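Local coordinates for glucose-6-phosphate isomerase (Chlamydia trachomatis D/UW-3/CX, PDB 6OTU), which catalyses the reversible isomerisation of glucose-6-phosphate to fructose-6-phosphate, at the interface of chains A and B. Residues are numbered along the deposited sequence; one frame, centred on the assembly and turned at random. Chains: chain A/B, Glucose-6-phosphate isomerase.

Contact 1: the interface of chains A and B. Residues chain A 417, 422, 425; chain B 216, 220, 223.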
# COMPACT_ATOMS: atom_id res chain seq x y z
N LEU A 417 -27.18 6.81 -14.15
CA LEU A 417 -27.66 7.76 -13.14
C LEU A 417 -27.26 9.16 -13.57
O LEU A 417 -26.07 9.42 -13.79
CB LEU A 417 -27.09 7.44 -11.76
CG LEU A 417 -27.34 6.07 -11.15
CD1 LEU A 417 -26.55 5.93 -9.85
CD2 LEU A 417 -28.83 5.85 -10.92
N SER A 422 -21.64 4.45 -14.30
CA SER A 422 -20.60 4.54 -13.29
C SER A 422 -19.21 4.27 -13.87
O SER A 422 -18.23 4.87 -13.42
CB SER A 422 -20.90 3.58 -12.14
OG SER A 422 -21.88 4.13 -11.27
N LYS A 425 -18.41 7.71 -14.91
CA LYS A 425 -18.06 8.52 -13.75
C LYS A 425 -16.67 8.17 -13.22
O LYS A 425 -15.88 9.05 -12.86
CB LYS A 425 -19.11 8.36 -12.65
CG LYS A 425 -20.51 8.86 -13.03
CD LYS A 425 -21.48 8.63 -11.89
CE LYS A 425 -22.85 9.20 -12.19
NZ LYS A 425 -23.57 8.36 -13.16
N LEU B 216 -21.14 10.71 -3.64
CA LEU B 216 -21.56 10.01 -4.85
C LEU B 216 -21.45 8.49 -4.74
O LEU B 216 -22.36 7.76 -5.15
CB LEU B 216 -20.75 10.51 -6.05
CG LEU B 216 -20.87 9.66 -7.31
CD1 LEU B 216 -22.30 9.70 -7.82
CD2 LEU B 216 -19.88 10.11 -8.39
N ALA B 220 -24.46 5.91 -5.32
CA ALA B 220 -24.54 5.06 -6.50
C ALA B 220 -24.54 3.59 -6.11
O ALA B 220 -25.29 2.79 -6.68
CB ALA B 220 -23.40 5.38 -7.47
N GLU B 223 -27.91 2.46 -4.55
CA GLU B 223 -28.91 2.30 -5.60
C GLU B 223 -28.68 1.01 -6.38
O GLU B 223 -29.64 0.29 -6.69
CB GLU B 223 -28.91 3.52 -6.52
CG GLU B 223 -29.94 3.47 -7.65
CD GLU B 223 -31.37 3.34 -7.16
OE1 GLU B 223 -31.66 3.76 -6.02
OE2 GLU B 223 -32.22 2.81 -7.93

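Contact 2: the interface of chains A and B. Residues chain A 424-425, 427-428, 431; chain B 507, 511, 529.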
# COMPACT_ATOMS: atom_id res chain seq x y z
N GLN A 424 -18.32 5.44 -16.66
CA GLN A 424 -17.99 6.79 -17.13
C GLN A 424 -17.62 7.71 -15.98
O GLN A 424 -16.61 8.42 -16.04
CB GLN A 424 -19.15 7.37 -17.94
CG GLN A 424 -19.50 6.53 -19.17
CD GLN A 424 -20.79 6.98 -19.86
OE1 GLN A 424 -21.80 7.27 -19.22
NE2 GLN A 424 -20.74 7.02 -21.19
N LYS A 425 -18.41 7.71 -14.91
CA LYS A 425 -18.06 8.52 -13.75
C LYS A 425 -16.67 8.17 -13.22
O LYS A 425 -15.88 9.05 -12.86
CB LYS A 425 -19.11 8.36 -12.65
CG LYS A 425 -20.51 8.86 -13.03
CD LYS A 425 -21.48 8.63 -11.89
CE LYS A 425 -22.85 9.20 -12.19
NZ LYS A 425 -23.57 8.36 -13.16
N PHE A 427 -14.01 6.96 -14.96
CA PHE A 427 -12.97 7.52 -15.81
C PHE A 427 -12.90 9.04 -15.69
O PHE A 427 -11.81 9.62 -15.63
CB PHE A 427 -13.20 7.13 -17.27
CG PHE A 427 -12.03 7.43 -18.15
CD1 PHE A 427 -10.80 6.84 -17.90
CD2 PHE A 427 -12.15 8.31 -19.20
CE1 PHE A 427 -9.71 7.12 -18.69
CE2 PHE A 427 -11.06 8.59 -19.99
CZ PHE A 427 -9.84 7.99 -19.73
N ALA A 428 -14.07 9.70 -15.66
CA ALA A 428 -14.13 11.16 -15.61
C ALA A 428 -13.46 11.70 -14.35
O ALA A 428 -12.79 12.73 -14.39
CB ALA A 428 -15.59 11.62 -15.67
N VAL A 431 -9.69 11.74 -14.96
CA VAL A 431 -9.33 12.88 -15.80
C VAL A 431 -9.39 14.18 -15.00
O VAL A 431 -8.47 15.01 -15.04
CB VAL A 431 -10.24 12.94 -17.04
CG1 VAL A 431 -10.09 14.26 -17.75
CG2 VAL A 431 -9.96 11.74 -17.99
N ILE B 507 -18.19 16.86 -13.03
CA ILE B 507 -18.04 15.96 -14.17
C ILE B 507 -19.35 15.23 -14.45
O ILE B 507 -19.63 14.85 -15.60
CB ILE B 507 -16.86 14.99 -13.96
CG1 ILE B 507 -17.06 14.15 -12.69
CG2 ILE B 507 -15.56 15.75 -13.92
CD1 ILE B 507 -17.74 12.80 -12.93
N MET B 511 -21.37 15.55 -18.10
CA MET B 511 -21.79 14.37 -18.86
C MET B 511 -23.31 14.20 -18.90
O MET B 511 -23.79 13.23 -19.50
CB MET B 511 -21.12 13.11 -18.29
CG MET B 511 -19.68 12.92 -18.78
SD MET B 511 -18.66 11.68 -17.94
CE MET B 511 -19.87 10.51 -17.29
N PHE B 529 -10.65 14.04 -22.94
CA PHE B 529 -11.63 13.01 -23.28
C PHE B 529 -11.50 12.58 -24.73
O PHE B 529 -11.60 11.38 -25.03
CB PHE B 529 -13.05 13.50 -23.01
CG PHE B 529 -13.58 13.08 -21.67
CD1 PHE B 529 -12.72 12.60 -20.69
CD2 PHE B 529 -14.94 13.17 -21.38
CE1 PHE B 529 -13.20 12.22 -19.45
CE2 PHE B 529 -15.43 12.79 -20.14
CZ PHE B 529 -14.55 12.31 -19.17

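Contact 3: the interface of chains A and B. Residues chain A 96, 361, 493, 495; chain B 446-447.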
# COMPACT_ATOMS: atom_id res chain seq x y z
N ILE A 96 28.06 -7.66 -11.63
CA ILE A 96 28.83 -6.51 -11.18
C ILE A 96 30.29 -6.75 -11.55
O ILE A 96 30.88 -7.76 -11.14
CB ILE A 96 28.68 -6.28 -9.66
CG1 ILE A 96 27.22 -5.97 -9.28
CG2 ILE A 96 29.60 -5.17 -9.20
CD1 ILE A 96 26.69 -4.70 -9.90
N ILE A 361 25.18 1.20 -6.06
CA ILE A 361 26.44 0.97 -6.76
C ILE A 361 26.13 0.67 -8.22
O ILE A 361 25.08 0.11 -8.55
CB ILE A 361 27.27 -0.18 -6.14
CG1 ILE A 361 26.44 -1.45 -6.09
CG2 ILE A 361 27.80 0.21 -4.78
CD1 ILE A 361 26.89 -2.47 -7.08
N ASP A 493 19.70 -8.27 -9.42
CA ASP A 493 20.01 -9.00 -8.20
C ASP A 493 19.37 -8.30 -7.00
O ASP A 493 18.60 -7.33 -7.14
CB ASP A 493 21.52 -9.21 -8.03
CG ASP A 493 22.29 -7.90 -7.92
OD1 ASP A 493 21.67 -6.81 -8.06
OD2 ASP A 493 23.53 -7.98 -7.71
N GLU A 495 20.91 -8.15 -3.19
CA GLU A 495 21.73 -8.52 -2.04
C GLU A 495 21.09 -8.13 -0.72
O GLU A 495 21.40 -8.74 0.31
CB GLU A 495 23.11 -7.90 -2.19
CG GLU A 495 23.95 -8.58 -3.26
CD GLU A 495 24.19 -10.06 -2.99
OE1 GLU A 495 24.42 -10.43 -1.81
OE2 GLU A 495 24.13 -10.85 -3.95
N PRO B 446 31.42 -4.08 -2.60
CA PRO B 446 30.43 -3.00 -2.47
C PRO B 446 29.00 -3.47 -2.68
O PRO B 446 28.09 -2.92 -2.05
CB PRO B 446 30.86 -1.98 -3.53
CG PRO B 446 32.23 -2.36 -3.93
CD PRO B 446 32.35 -3.84 -3.72
N ASN B 447 28.77 -4.50 -3.51
CA ASN B 447 27.42 -5.01 -3.73
C ASN B 447 26.81 -5.61 -2.46
O ASN B 447 25.59 -5.77 -2.38
CB ASN B 447 27.43 -6.06 -4.84
CG ASN B 447 26.13 -6.10 -5.64
OD1 ASN B 447 25.52 -5.06 -5.88
ND2 ASN B 447 25.69 -7.29 -6.04

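Contact 1: the interface of chains A and B
A:Lys425 NZ, the end of a side chain that lies against B:Leu216, donates a hydrogen bond of 2.8 Å to the backbone oxygen A:Leu417 O. The site is part of the two-fold interface of the phosphoglucose isomerase dimer, where a strand and a helix start of one subunit meet helix 216-231 of the other. The amine nitrogen lies in the carbonyl plane of A:Leu417, on a lone pair of its oxygen, with a C=O...N angle of 138°. The bond belongs wholly to chain A: it ties the start of helix 422-439 back to the short strand 416-417, and both of its residues then meet chain B. The lysine chain runs nearly straight as far as CE and turns at its last torsion (chi4 74°), which swings NZ onto the carbonyl and leaves the methylenes to face the partner. There A:Lys425 CD lies 4.1 Å from B:Leu216 CD2.

A:Leu417 divides its two methyl branches along the same partner helix. CD1 sits over B:Ala220, 4.0 Å from its CB, and CD2 reaches B:Glu223 CG at 4.2 Å, where the two side chains cross obliquely. The glutamate meets the leucine with its aliphatic part, and the bend at chi2 (59°) turns its carboxylate away from the leucine. B:Leu216, B:Ala220 and B:Glu223 are spaced by four and three residues, so they share one face of their helix. A:Ser422 approaches more loosely, its hydroxyl OG 4.3 Å from B:Ala220 CB.

Contact 2: the interface of chains A and B
The methyl group of A:Ala428 is enclosed by side chains of chain B and forms the dense centre of this helix-to-helix part of the subunit interface, apolar among the residues described. B:Ile507 meets it with the tip of its longer branch, CD1 lying 3.7 Å from A:Ala428 CB. The isoleucine holds CG1 between the backbone N and the carbonyl carbon (chi1 59°), and CD1 then points along the alanine helix toward A:Lys425 O. B:Phe529 presents CZ to A:Ala428 CB, also at 3.7 Å, and B:Met511 brings its sulfur SD to 3.8 Å from the same methyl. A bend at the last torsion of the methionine (chi3 26°) carries CE onward to A:Gln424 CB, 3.3 Å away.

B:Phe529 works by its rim: A:Ala428 CA and A:Val431 CG2 lie in the ring plane at its edge, and CE1 is 3.6 Å from A:Val431 CG2. Packing slackens around A:Phe427. Its ring is tilted only slightly, by about 20°, from that of B:Phe529 and displaced, the side chains sliding past each other with A:Phe427 CD2 4.1 Å from B:Phe529 CE1; A:Val431 CG2 of its own helix lies over the rim of one face. A:Gln424 touches through its base, and its extended chain carries the amide away from the methionine. Helix 422-439 of chain A thus rests against the last turns of helix 495-511 and the C-terminal helix 522-532 of chain B.

Contact 3: the interface of chains A and B
The flat amide of B:Asn447 is sandwiched by chain A: A:Ile96 CG1 stands over one face, 3.8 Å from the amide carbon CG, and A:Glu495 CG lies over the other, 3.5 Å from the nitrogen ND2. At the edge, ND2 donates a hydrogen bond of 2.8 Å to A:Asp493 OD2. The bond is nearly straight (162° at H), and the carboxylate oxygen lies in the amide plane. Seen from the aspartate, the donor arrives on the syn side but 28° out of the carboxylate plane; the two flat groups are turned 22° apart.

A:Ile361 CD1 reaches the amide oxygen OD1 obliquely, on the A:Ile96 side of the plane. With carbon over both faces and a carboxylate at the N-H edge, the amide probably has little room to rotate. A:Ile361 also sends its CG2 branch to the ring of B:Pro446, 4.0 Å from CB, the side chains crossing at about a right angle. The backbone oxygen B:Asn447 O rests against A:Glu495 CB.

By seating the short 3-10 helix 446-448 of one subunit between loops and the start of helix 495-511 of the other, the contact joins the two subunits near the catalytic A:Glu355, and may help to steady that region.

Contact 1 and contact 2 are neighbours, their centres about 12 Å apart, sharing A:Lys425 and helix 422-439. Contact 3 lies, centre to centre, about 51 Å from contact 1 and 46 Å from contact 2, yet the same helix 495-511 serves contacts 2 and 3: chain A's copy gives its beginning to contact 3, chain B's copy its end to contact 2. The centre of contact 3 is about 10 Å from A:Glu355, that of contact 1 about 12 Å from A:His386. Two-fold symmetry repeats every contact with chains exchanged. Such spacing fits the family's dimer, in which each active site draws its histidine from the partner.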